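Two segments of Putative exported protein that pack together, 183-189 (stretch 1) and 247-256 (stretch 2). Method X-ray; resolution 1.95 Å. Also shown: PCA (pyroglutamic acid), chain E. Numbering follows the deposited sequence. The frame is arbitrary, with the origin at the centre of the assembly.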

ATOM      1  N   SER A 183       5.403  -1.941   6.802  1.00 18.09           N
ATOM      2  CA  SER A 183       4.767  -1.386   7.979  1.00 17.00           C
ATOM      3  C   SER A 183       4.833  -2.376   9.139  1.00 16.95           C
ATOM      4  O   SER A 183       5.070  -3.612   8.943  1.00 16.06           O
ATOM      5  CB  SER A 183       3.284  -1.092   7.700  1.00 16.45           C
ATOM      6  OG  SER A 183       2.651  -2.323   7.375  1.00 16.51           O
ATOM      7  N   PRO A 184       4.568  -1.863  10.346  1.00 16.87           N
ATOM      8  CA  PRO A 184       4.340  -2.771  11.473  1.00 17.82           C
ATOM      9  C   PRO A 184       3.067  -3.625  11.290  1.00 17.60           C
ATOM     10  O   PRO A 184       2.952  -4.673  11.922  1.00 17.54           O
ATOM     11  CB  PRO A 184       4.235  -1.830  12.686  1.00 17.33           C
ATOM     12  CG  PRO A 184       3.778  -0.470  12.094  1.00 17.63           C
ATOM     13  CD  PRO A 184       4.517  -0.440  10.752  1.00 17.03           C
ATOM     14  N   ALA A 185       2.142  -3.225  10.400  1.00 16.85           N
ATOM     15  CA  ALA A 185       0.952  -4.065  10.155  1.00 16.48           C
ATOM     16  C   ALA A 185       1.332  -5.396   9.502  1.00 16.83           C
ATOM     17  O   ALA A 185       0.859  -6.457   9.914  1.00 16.96           O
ATOM     18  CB  ALA A 185      -0.073  -3.336   9.282  1.00 15.04           C
ATOM     19  N   THR A 186       2.167  -5.322   8.462  1.00 16.03           N
ATOM     20  CA  THR A 186       2.688  -6.539   7.797  1.00 16.78           C
ATOM     21  C   THR A 186       3.567  -7.323   8.775  1.00 16.57           C
ATOM     22  O   THR A 186       3.539  -8.561   8.800  1.00 17.04           O
ATOM     23  CB  THR A 186       3.457  -6.168   6.532  1.00 17.05           C
ATOM     24  OG1 THR A 186       2.512  -5.682   5.560  1.00 18.04           O
ATOM     25  CG2 THR A 186       4.213  -7.391   5.936  1.00 16.43           C
ATOM     26  N   GLY A 187       4.342  -6.602   9.581  1.00 16.16           N
ATOM     27  CA  GLY A 187       5.137  -7.245  10.634  1.00 16.51           C
ATOM     28  C   GLY A 187       4.285  -8.114  11.573  1.00 17.37           C
ATOM     29  O   GLY A 187       4.656  -9.246  11.909  1.00 17.42           O
ATOM     30  N   VAL A 188       3.148  -7.582  12.016  1.00 15.87           N
ATOM     31  CA  VAL A 188       2.227  -8.380  12.842  1.00 15.67           C
ATOM     32  C   VAL A 188       1.445  -9.437  12.040  1.00 15.73           C
ATOM     33  O   VAL A 188       1.399 -10.607  12.453  1.00 15.54           O
ATOM     34  CB  VAL A 188       1.272  -7.450  13.714  1.00 16.28           C
ATOM     35  CG1 VAL A 188       0.227  -8.267  14.562  1.00 14.52           C
ATOM     36  CG2 VAL A 188       2.142  -6.595  14.654  1.00 14.20           C
ATOM     37  N   ASP A 189       0.826  -9.030  10.910  1.00 15.95           N
ATOM     38  CA  ASP A 189       0.156  -9.977   9.969  1.00 17.60           C
ATOM     39  C   ASP A 189       1.014 -11.239   9.762  1.00 17.97           C
ATOM     40  O   ASP A 189       0.513 -12.379   9.829  1.00 17.88           O
ATOM     41  CB  ASP A 189      -0.059  -9.362   8.567  1.00 16.13           C
ATOM     42  CG  ASP A 189      -0.981  -8.128   8.549  1.00 19.20           C
ATOM     43  OD1 ASP A 189      -1.749  -7.861   9.508  1.00 19.68           O
ATOM     44  OD2 ASP A 189      -0.947  -7.421   7.500  1.00 19.47           O
TER
HETATM   45  N   PCA E 302       2.699  -3.842   3.569  1.00 22.63           N
HETATM   46  CA  PCA E 302       2.657  -4.127   2.115  1.00 23.48           C
HETATM   47  CB  PCA E 302       2.872  -2.848   1.344  1.00 22.44           C
HETATM   48  CG  PCA E 302       3.126  -1.781   2.366  1.00 23.29           C
HETATM   49  CD  PCA E 302       2.975  -2.453   3.689  1.00 20.74           C
HETATM   50  OE  PCA E 302       3.028  -1.870   4.767  1.00 22.48           O
HETATM   51  C   PCA E 302       3.721  -5.143   1.749  1.00 24.18           C
HETATM   52  O   PCA E 302       3.756  -5.737   0.664  1.00 24.73           O
HETATM   53  OXT PCA E 302       4.586  -5.387   2.569  1.00 25.49           O
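Stretch 2, residues 247-256: KTRELTDTLA

The most unusual feature of this contact is that a proline, in the first turn of a helix, serves as the knob: the ring of P184 sits in a hole formed by T248, L251, T252 and L255 of stretch 2. The two backbones come nearest here, with the CA atoms of P184 and T252 5.5 Å apart. Proline suits the first turn because its nitrogen carries no hydrogen to donate, and a helix asks for none from its backbone there.

Stretch 2 is helical throughout, part of a longer helix, kinked near the start of the stretch, where the N atoms of R249 and E250 lack bonds to the preceding turn. It runs in broadly the same direction as helix 184-189, crossing it at 47° with the axes 8.6 Å apart at closest approach. No hydrogen bond joins the two stretches; the contact rests on packing.

Around the proline, P184 CB lies 3.9 Å from L251 CB and 4.1 Å from L255 CD1, while P184 CG lies 3.7 Å from T252 OG1. That hydroxyl can border an apolar ring because it is satisfied within its own helix: T252 OG1 donates to T248 O at 2.8 Å. T254 does likewise, its OG1 donating to E250 O at 2.8 Å, and its CB meets V188 CG2 at 3.7 Å.

L251, whose CA-to-CB bond points toward stretch 1, spans three of its residues. Besides touching P184, it places CD1 3.8 Å from A185 CB and CD2 3.9 Å from V188 CB. V188, one helical turn after P184, also points toward stretch 2; its CG2 approaches L251 O to 3.4 Å and L255 CD2 to 4.0 Å. The branched valine thus fills space beside both leucines. L255 starts sideways, but its end comes nearer, and its CD2 lies 3.7 Å from G187 C. Glycine fits this place closely: a CB in ideal position on G187 would lie 3.0 Å from L255 CD2, a clash.

The N-terminal end of helix 184-189 is capped and binds a ligand. S183 caps its N terminus, OG accepting from T186 N at 3.2 Å and, weakly, from A185 N at 3.2 Å. The same OG donates to OE of the bound pyroglutamic acid at 2.7 Å, and the ligand's N donates to T186 OG1 at 2.7 Å. T186 points away from stretch 2, so the helix can hold ligand and neighbour at once.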

ATOM      1  N   LYS A 247      -3.944   2.406  15.085  1.00 21.51           N
ATOM      2  CA  LYS A 247      -3.324   1.067  15.303  1.00 23.36           C
ATOM      3  C   LYS A 247      -1.824   1.031  15.158  1.00 21.99           C
ATOM      4  O   LYS A 247      -1.218   0.051  15.548  1.00 21.39           O
ATOM      5  CB  LYS A 247      -3.931  -0.028  14.412  1.00 23.23           C
ATOM      6  CG  LYS A 247      -5.373  -0.467  14.814  1.00 25.91           C
ATOM      7  CD  LYS A 247      -5.573  -0.674  16.330  1.00 31.30           C
ATOM      8  CE  LYS A 247      -7.001  -1.125  16.661  1.00 31.71           C
ATOM      9  NZ  LYS A 247      -7.130  -1.640  18.071  1.00 36.33           N
ATOM     10  N   THR A 248      -1.238   2.080  14.578  1.00 21.97           N
ATOM     11  CA  THR A 248       0.190   2.077  14.251  1.00 22.24           C
ATOM     12  C   THR A 248       1.056   1.772  15.507  1.00 22.32           C
ATOM     13  O   THR A 248       1.944   0.918  15.451  1.00 22.27           O
ATOM     14  CB  THR A 248       0.642   3.382  13.543  1.00 22.55           C
ATOM     15  OG1 THR A 248       0.020   3.476  12.244  1.00 21.97           O
ATOM     16  CG2 THR A 248       2.172   3.342  13.335  1.00 22.16           C
ATOM     17  N   ARG A 249       0.764   2.427  16.632  1.00 23.04           N
ATOM     18  CA  ARG A 249       1.512   2.165  17.875  1.00 23.34           C
ATOM     19  C   ARG A 249       1.269   0.792  18.432  1.00 22.61           C
ATOM     20  O   ARG A 249       2.242   0.151  18.803  1.00 22.12           O
ATOM     21  CB  ARG A 249       1.265   3.194  19.009  1.00 24.67           C
ATOM     22  CG  ARG A 249       1.812   4.580  18.776  1.00 27.31           C
ATOM     23  CD  ARG A 249       3.187   4.552  18.109  1.00 32.02           C
ATOM     24  NE  ARG A 249       4.298   4.031  18.916  1.00 32.96           N
ATOM     25  CZ  ARG A 249       5.519   3.843  18.400  1.00 35.60           C
ATOM     26  NH1 ARG A 249       5.746   4.113  17.107  1.00 34.47           N
ATOM     27  NH2 ARG A 249       6.517   3.400  19.153  1.00 33.26           N
ATOM     28  N   GLU A 250       0.003   0.332  18.479  1.00 21.88           N
ATOM     29  CA  GLU A 250      -0.317  -1.012  18.998  1.00 21.43           C
ATOM     30  C   GLU A 250       0.400  -2.090  18.222  1.00 20.19           C
ATOM     31  O   GLU A 250       0.837  -3.109  18.807  1.00 20.03           O
ATOM     32  CB  GLU A 250      -1.805  -1.373  18.970  1.00 22.85           C
ATOM     33  CG  GLU A 250      -2.735  -0.234  18.791  1.00 30.66           C
ATOM     34  CD  GLU A 250      -4.035  -0.386  19.586  1.00 36.81           C
ATOM     35  OE1 GLU A 250      -4.522  -1.546  19.729  1.00 39.78           O
ATOM     36  OE2 GLU A 250      -4.550   0.658  20.067  1.00 38.43           O
ATOM     37  N   LEU A 251       0.480  -1.902  16.901  1.00 17.65           N
ATOM     38  CA  LEU A 251       1.182  -2.872  16.054  1.00 16.82           C
ATOM     39  C   LEU A 251       2.691  -2.859  16.343  1.00 16.28           C
ATOM     40  O   LEU A 251       3.322  -3.891  16.410  1.00 15.64           O
ATOM     41  CB  LEU A 251       0.894  -2.581  14.564  1.00 16.20           C
ATOM     42  CG  LEU A 251      -0.587  -2.826  14.200  1.00 16.09           C
ATOM     43  CD1 LEU A 251      -0.887  -2.207  12.799  1.00 14.76           C
ATOM     44  CD2 LEU A 251      -0.970  -4.293  14.178  1.00 18.24           C
ATOM     45  N   THR A 252       3.249  -1.678  16.521  1.00 16.94           N
ATOM     46  CA  THR A 252       4.679  -1.534  16.840  1.00 17.78           C
ATOM     47  C   THR A 252       4.970  -2.141  18.221  1.00 18.48           C
ATOM     48  O   THR A 252       5.932  -2.897  18.363  1.00 18.66           O
ATOM     49  CB  THR A 252       5.086  -0.061  16.790  1.00 17.38           C
ATOM     50  OG1 THR A 252       4.669   0.448  15.528  1.00 20.24           O
ATOM     51  CG2 THR A 252       6.632   0.112  16.902  1.00 17.93           C
ATOM     52  N   ASP A 253       4.107  -1.870  19.206  1.00 18.04           N
ATOM     53  CA  ASP A 253       4.254  -2.486  20.557  1.00 19.10           C
ATOM     54  C   ASP A 253       4.199  -4.009  20.451  1.00 18.40           C
ATOM     55  O   ASP A 253       4.923  -4.712  21.174  1.00 18.58           O
ATOM     56  CB  ASP A 253       3.160  -2.017  21.525  1.00 18.68           C
ATOM     57  CG  ASP A 253       3.234  -0.518  21.862  1.00 21.79           C
ATOM     58  OD1 ASP A 253       4.325   0.097  21.900  1.00 23.91           O
ATOM     59  OD2 ASP A 253       2.160   0.068  22.144  1.00 24.08           O
ATOM     60  N   THR A 254       3.350  -4.528  19.547  1.00 17.63           N
ATOM     61  CA  THR A 254       3.239  -5.974  19.344  1.00 16.69           C
ATOM     62  C   THR A 254       4.566  -6.628  18.899  1.00 16.43           C
ATOM     63  O   THR A 254       4.912  -7.721  19.377  1.00 17.81           O
ATOM     64  CB  THR A 254       2.075  -6.343  18.372  1.00 16.59           C
ATOM     65  OG1 THR A 254       0.845  -5.881  18.926  1.00 18.08           O
ATOM     66  CG2 THR A 254       1.968  -7.884  18.166  1.00 15.92           C
ATOM     67  N   LEU A 255       5.274  -5.981  17.973  1.00 15.80           N
ATOM     68  CA  LEU A 255       6.580  -6.459  17.513  1.00 16.26           C
ATOM     69  C   LEU A 255       7.522  -6.600  18.717  1.00 17.00           C
ATOM     70  O   LEU A 255       8.160  -7.637  18.870  1.00 17.10           O
ATOM     71  CB  LEU A 255       7.181  -5.440  16.517  1.00 17.03           C
ATOM     72  CG  LEU A 255       6.348  -5.175  15.237  1.00 13.91           C
ATOM     73  CD1 LEU A 255       7.081  -4.152  14.401  1.00 17.43           C
ATOM     74  CD2 LEU A 255       6.087  -6.483  14.399  1.00 18.01           C
ATOM     75  N   ALA A 256       7.574  -5.557  19.556  1.00 16.97           N
ATOM     76  CA  ALA A 256       8.450  -5.522  20.743  1.00 18.02           C
ATOM     77  C   ALA A 256       8.051  -6.523  21.797  1.00 18.48           C
ATOM     78  O   ALA A 256       8.928  -7.190  22.374  1.00 19.30           O
ATOM     79  CB  ALA A 256       8.548  -4.103  21.354  1.00 17.20           C
TER